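Local coordinates for beta-glucanase (Bacteroides thetaiotaomicron, PDB 6EUG), which probably hydrolyses beta-1,3-galactosidic linkages of arabinogalactan, this chain being its glycoside hydrolase family 43 part, with glucoimidazole held in the pocket, at residues 255-267 against 278-292. Residues are numbered along the deposited sequence; the frame is centred on the assembly and turned at random. Where two conformers were deposited one is given.
With GIM (glucoimidazole), chain B.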
loop_
_atom_site.group_PDB
_atom_site.type_symbol
_atom_site.label_atom_id
_atom_site.label_comp_id
_atom_site.label_asym_id
_atom_site.label_seq_id
_atom_site.Cartn_x
_atom_site.Cartn_y
_atom_site.Cartn_z
ATOM N N ARG A 255 -5.535 -4.050 14.974
ATOM C CA ARG A 255 -4.558 -4.988 14.426
ATOM C C ARG A 255 -5.308 -6.269 14.010
ATOM O O ARG A 255 -6.208 -6.739 14.728
ATOM C CB ARG A 255 -3.418 -5.256 15.436
ATOM C CG ARG A 255 -3.779 -6.030 16.699
ATOM C CD ARG A 255 -2.622 -6.082 17.694
ATOM N NE ARG A 255 -1.530 -6.996 17.322
ATOM C CZ ARG A 255 -1.402 -8.264 17.713
ATOM N NH1 ARG A 255 -2.300 -8.838 18.499
ATOM N NH2 ARG A 255 -0.314 -8.949 17.337
ATOM N N ILE A 256 -4.963 -6.812 12.845
ATOM C CA ILE A 256 -5.661 -7.961 12.284
ATOM C C ILE A 256 -4.679 -8.966 11.689
ATOM O O ILE A 256 -3.560 -8.620 11.260
ATOM C CB ILE A 256 -6.731 -7.571 11.225
ATOM C CG1 ILE A 256 -6.110 -6.725 10.077
ATOM C CG2 ILE A 256 -7.895 -6.818 11.882
ATOM C CD1 ILE A 256 -7.060 -6.487 8.909
ATOM N N PHE A 257 -5.089 -10.232 11.692
ATOM C CA PHE A 257 -4.253 -11.338 11.176
ATOM C C PHE A 257 -2.850 -11.379 11.739
ATOM O O PHE A 257 -1.864 -11.449 10.977
ATOM C CB PHE A 257 -4.278 -11.434 9.607
ATOM C CG PHE A 257 -5.673 -11.481 9.064
ATOM C CD1 PHE A 257 -6.426 -12.645 9.239
ATOM C CD2 PHE A 257 -6.267 -10.362 8.472
ATOM C CE1 PHE A 257 -7.759 -12.689 8.852
ATOM C CE2 PHE A 257 -7.601 -10.410 8.078
ATOM C CZ PHE A 257 -8.347 -11.586 8.287
ATOM N N PRO A 258 -2.730 -11.378 13.085
ATOM C CA PRO A 258 -1.393 -11.422 13.647
ATOM C C PRO A 258 -0.616 -12.703 13.340
ATOM O O PRO A 258 -1.104 -13.827 13.548
ATOM C CB PRO A 258 -1.616 -11.217 15.140
ATOM C CG PRO A 258 -3.039 -11.604 15.392
ATOM C CD PRO A 258 -3.770 -11.281 14.114
ATOM N N GLY A 259 0.606 -12.519 12.864
ATOM C CA GLY A 259 1.420 -13.623 12.406
ATOM C C GLY A 259 1.143 -14.098 10.983
ATOM O O GLY A 259 1.822 -15.011 10.498
ATOM N N GLY A 260 0.165 -13.491 10.314
ATOM C CA GLY A 260 -0.226 -13.883 8.951
ATOM C C GLY A 260 0.669 -13.452 7.788
ATOM O O GLY A 260 0.518 -13.970 6.655
ATOM N N HIS A 261 1.577 -12.499 8.037
ATOM C CA HIS A 261 2.544 -12.035 7.028
ATOM C C HIS A 261 1.845 -11.505 5.742
ATOM O O HIS A 261 2.300 -11.750 4.619
ATOM C CB HIS A 261 3.516 -13.197 6.666
ATOM C CG HIS A 261 4.929 -12.998 7.101
ATOM N ND1 HIS A 261 5.810 -14.054 7.226
ATOM C CD2 HIS A 261 5.632 -11.878 7.381
ATOM C CE1 HIS A 261 6.988 -13.588 7.598
ATOM N NE2 HIS A 261 6.910 -12.268 7.680
ATOM N N ASN A 262 0.733 -10.791 5.909
ATOM C CA ASN A 262 0.072 -10.115 4.796
ATOM C C ASN A 262 0.805 -8.807 4.442
ATOM O O ASN A 262 1.170 -8.036 5.334
ATOM C CB ASN A 262 -1.391 -9.799 5.157
ATOM C CG ASN A 262 -2.253 -11.051 5.228
ATOM O OD1 ASN A 262 -2.680 -11.619 4.164
ATOM N ND2 ASN A 262 -2.517 -11.509 6.453
ATOM N N GLU A 263 0.921 -8.576 3.131
ATOM C CA GLU A 263 1.726 -7.486 2.562
ATOM C C GLU A 263 1.007 -6.827 1.380
ATOM O O GLU A 263 -0.084 -7.247 1.015
ATOM C CB GLU A 263 3.100 -8.037 2.115
ATOM C CG GLU A 263 3.784 -8.987 3.102
ATOM C CD GLU A 263 4.023 -8.439 4.517
ATOM O OE1 GLU A 263 4.219 -7.227 4.728
ATOM O OE2 GLU A 263 4.029 -9.259 5.457
ATOM N N ALA A 264 1.577 -5.751 0.826
ATOM C CA ALA A 264 1.047 -5.170 -0.416
ATOM C C ALA A 264 -0.488 -4.975 -0.438
ATOM O O ALA A 264 -1.149 -5.372 -1.407
ATOM C CB ALA A 264 1.493 -5.997 -1.598
ATOM N N PRO A 265 -1.033 -4.339 0.604
ATOM C CA PRO A 265 -2.523 -4.236 0.679
ATOM C C PRO A 265 -3.156 -3.348 -0.403
ATOM O O PRO A 265 -2.609 -2.253 -0.727
ATOM C CB PRO A 265 -2.747 -3.628 2.071
ATOM C CG PRO A 265 -1.519 -2.839 2.302
ATOM C CD PRO A 265 -0.417 -3.729 1.798
ATOM N N ALA A 266 -4.299 -3.798 -0.932
ATOM C CA ALA A 266 -5.145 -3.054 -1.857
ATOM C C ALA A 266 -6.597 -3.249 -1.382
ATOM O O ALA A 266 -6.987 -4.338 -0.955
ATOM C CB ALA A 266 -4.966 -3.564 -3.290
ATOM N N ILE A 267 -7.366 -2.175 -1.399
ATOM C CA ILE A 267 -8.697 -2.129 -0.741
ATOM C C ILE A 267 -9.753 -1.382 -1.540
ATOM O O ILE A 267 -9.433 -0.402 -2.206
ATOM C CB ILE A 267 -8.591 -1.544 0.686
ATOM C CG1 ILE A 267 -9.929 -1.682 1.466
ATOM C CG2 ILE A 267 -8.097 -0.105 0.677
ATOM C CD1 ILE A 267 -9.775 -1.457 2.968
ATOM N N THR A 278 -4.290 -8.932 -0.526
ATOM C CA THR A 278 -2.910 -8.892 -0.066
ATOM C C THR A 278 -2.079 -10.002 -0.691
ATOM O O THR A 278 -2.634 -10.967 -1.257
ATOM C CB THR A 278 -2.861 -8.996 1.472
ATOM O OG1 THR A 278 -3.497 -10.212 1.889
ATOM C CG2 THR A 278 -3.603 -7.848 2.128
ATOM N N SER A 279 -0.747 -9.867 -0.590
ATOM C CA SER A 279 0.185 -10.960 -0.892
ATOM C C SER A 279 0.714 -11.548 0.418
ATOM O O SER A 279 0.544 -10.970 1.482
ATOM C CB SER A 279 1.405 -10.448 -1.731
ATOM O OG SER A 279 2.276 -9.646 -0.947
ATOM N N GLY A 280 1.393 -12.688 0.326
ATOM C CA GLY A 280 2.278 -13.114 1.408
ATOM C C GLY A 280 3.621 -12.388 1.370
ATOM O O GLY A 280 3.808 -11.402 0.618
ATOM N N CYS A 281 4.555 -12.889 2.175
ATOM C CA CYS A 281 5.872 -12.270 2.379
ATOM C C CYS A 281 6.972 -13.203 1.874
ATOM O O CYS A 281 7.472 -14.047 2.625
ATOM C CB CYS A 281 6.090 -11.936 3.873
ATOM S SG CYS A 281 7.367 -10.700 4.167
ATOM N N THR A 282 7.283 -13.096 0.583
ATOM C CA THR A 282 8.334 -13.931 -0.047
ATOM C C THR A 282 9.288 -13.117 -0.917
ATOM O O THR A 282 9.595 -13.511 -2.043
ATOM C CB THR A 282 7.704 -15.062 -0.878
ATOM O OG1 THR A 282 6.825 -14.508 -1.874
ATOM C CG2 THR A 282 6.913 -16.007 0.044
ATOM N N GLY A 283 9.757 -11.978 -0.402
ATOM C CA GLY A 283 10.684 -11.133 -1.155
ATOM C C GLY A 283 10.053 -10.678 -2.454
ATOM O O GLY A 283 8.862 -10.350 -2.478
ATOM N N TRP A 284 10.849 -10.677 -3.527
ATOM C CA TRP A 284 10.382 -10.320 -4.859
ATOM C C TRP A 284 9.602 -11.449 -5.563
ATOM O O TRP A 284 9.044 -11.245 -6.664
ATOM C CB TRP A 284 11.581 -9.901 -5.743
ATOM C CG TRP A 284 12.348 -8.680 -5.302
ATOM C CD1 TRP A 284 13.647 -8.661 -4.846
ATOM C CD2 TRP A 284 11.922 -7.305 -5.332
ATOM N NE1 TRP A 284 14.036 -7.380 -4.582
ATOM C CE2 TRP A 284 13.004 -6.523 -4.863
ATOM C CE3 TRP A 284 10.735 -6.661 -5.686
ATOM C CZ2 TRP A 284 12.930 -5.116 -4.731
ATOM C CZ3 TRP A 284 10.657 -5.252 -5.556
ATOM C CH2 TRP A 284 11.754 -4.505 -5.082
ATOM N N ASP A 285 9.588 -12.645 -4.968
ATOM C CA ASP A 285 8.967 -13.797 -5.604
ATOM C C ASP A 285 7.445 -13.682 -5.495
ATOM O O ASP A 285 6.931 -13.381 -4.402
ATOM C CB ASP A 285 9.420 -15.092 -4.966
ATOM C CG ASP A 285 10.911 -15.326 -5.138
ATOM O OD1 ASP A 285 11.435 -14.988 -6.224
ATOM O OD2 ASP A 285 11.547 -15.825 -4.185
ATOM N N PRO A 286 6.730 -13.950 -6.609
ATOM C CA PRO A 286 5.271 -13.997 -6.548
ATOM C C PRO A 286 4.796 -15.148 -5.657
ATOM O O PRO A 286 5.498 -16.150 -5.532
ATOM C CB PRO A 286 4.844 -14.199 -8.007
ATOM C CG PRO A 286 6.060 -14.049 -8.820
ATOM C CD PRO A 286 7.222 -14.292 -7.947
ATOM N N ASN A 287 3.626 -14.968 -5.036
ATOM C CA ASN A 287 3.020 -15.980 -4.163
ATOM C C ASN A 287 1.484 -15.933 -4.318
ATOM O O ASN A 287 0.991 -15.202 -5.157
ATOM C CB ASN A 287 3.508 -15.748 -2.715
ATOM C CG ASN A 287 3.153 -14.345 -2.169
ATOM O OD1 ASN A 287 1.966 -13.951 -2.173
ATOM N ND2 ASN A 287 4.168 -13.592 -1.686
ATOM N N LYS A 288 0.747 -16.718 -3.519
ATOM C CA LYS A 288 -0.689 -16.829 -3.592
ATOM C C LYS A 288 -1.356 -15.627 -2.932
ATOM O O LYS A 288 -1.058 -15.304 -1.768
ATOM C CB LYS A 288 -1.120 -18.145 -2.893
ATOM C CG LYS A 288 -2.529 -18.570 -3.178
ATOM C CD LYS A 288 -2.914 -19.842 -2.422
ATOM C CE LYS A 288 -2.218 -21.085 -2.964
ATOM N NZ LYS A 288 -2.844 -22.298 -2.363
ATOM N N ALA A 289 -2.215 -14.934 -3.672
ATOM C CA ALA A 289 -2.968 -13.769 -3.104
ATOM C C ALA A 289 -3.986 -14.227 -2.064
ATOM O O ALA A 289 -4.448 -15.368 -2.111
ATOM C CB ALA A 289 -3.683 -12.981 -4.211
ATOM N N ARG A 290 -4.289 -13.341 -1.105
ATOM C CA ARG A 290 -5.331 -13.552 -0.105
ATOM C C ARG A 290 -6.445 -12.508 -0.336
ATOM O O ARG A 290 -6.162 -11.354 -0.787
ATOM C CB ARG A 290 -4.773 -13.382 1.330
ATOM C CG ARG A 290 -3.567 -14.286 1.677
ATOM C CD ARG A 290 -2.203 -13.672 1.435
ATOM N NE ARG A 290 -1.164 -14.614 1.839
ATOM C CZ ARG A 290 -0.556 -14.676 3.022
ATOM N NH1 ARG A 290 -0.828 -13.822 4.005
ATOM N NH2 ARG A 290 0.346 -15.627 3.211
ATOM N N LEU A 291 -7.679 -12.905 -0.021
ATOM C CA LEU A 291 -8.841 -11.998 0.039
ATOM C C LEU A 291 -9.316 -11.847 1.485
ATOM O O LEU A 291 -9.558 -12.849 2.158
ATOM C CB LEU A 291 -9.989 -12.509 -0.830
ATOM C CG LEU A 291 -11.257 -11.666 -0.907
ATOM C CD1 LEU A 291 -10.920 -10.296 -1.510
ATOM C CD2 LEU A 291 -12.342 -12.357 -1.718
ATOM N N LEU A 292 -9.443 -10.598 1.947
ATOM C CA LEU A 292 -9.897 -10.291 3.301
ATOM C C LEU A 292 -11.174 -9.441 3.233
ATOM O O LEU A 292 -11.314 -8.624 2.317
ATOM C CB LEU A 292 -8.826 -9.597 4.101
ATOM C CG LEU A 292 -7.352 -10.082 3.913
ATOM C CD1 LEU A 292 -6.385 -9.167 4.647
ATOM C CD2 LEU A 292 -7.170 -11.516 4.408
HETATM C C1 GIM B . 8.542 -6.340 -0.492
HETATM C C2 GIM B . 7.602 -5.214 -0.685
HETATM N N10 GIM B . 9.826 -6.377 -0.891
HETATM C C3 GIM B . 8.166 -4.243 -1.739
HETATM C C4 GIM B . 9.679 -4.003 -1.453
HETATM C C5 GIM B . 10.481 -5.295 -1.675
HETATM C C6 GIM B . 11.959 -5.154 -1.314
HETATM C C7 GIM B . 9.362 -8.269 0.169
HETATM C C8 GIM B . 10.347 -7.573 -0.505
HETATM N N1 GIM B . 8.255 -7.493 0.164
HETATM O O3 GIM B . 7.482 -2.982 -1.684
HETATM O O2 GIM B . 6.273 -5.757 -0.909
HETATM O O4 GIM B . 9.945 -3.482 -0.126
HETATM O O6 GIM B . 12.116 -5.000 0.093
HETATM O O HOH W 1 2.072 -16.385 5.456
#
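H261 lays one face of its imidazole over C281, whose CB sits 3.7 Å from the ring centroid of H261, a CH-pi contact with SG nearby but oblique. The R290 chain turns at chi2 (93°), which carries NH1 back to G260 O and N262 OD1. NH1 of R290 gives an almost straight bond (177°) to G260 O. A second bond runs from R290 NH1 to N262 OD1 at 2.9 Å. Both acceptors lie in the guanidinium plane, and G280 CA covers the centre of one face. The second bond meets the N262 amide from above its plane; T278 OG1, 2.8 Å from N262 OD1, arrives from the opposite face, so two donors pin that oxygen. A water bridges R290 NH2 and G260 O. L292 CD2 makes a CH-pi contact over the ring face of F257. E263 and S279 form an antiparallel hydrogen-bonded pair, E263 N to S279 O and S279 N to E263 O. S230 OG hydrogen-bonds E263 OE1, and Q320 NE2, from a pocket residue, hydrogen-bonds S279 OG. The segments thus join edge strand 252-256 of one four-stranded sheet to strand 265-270 of the next, beside the loop that carries G283 and W284 to glucoimidazole: a blade-to-blade connection of the five-bladed beta-propeller of family 43.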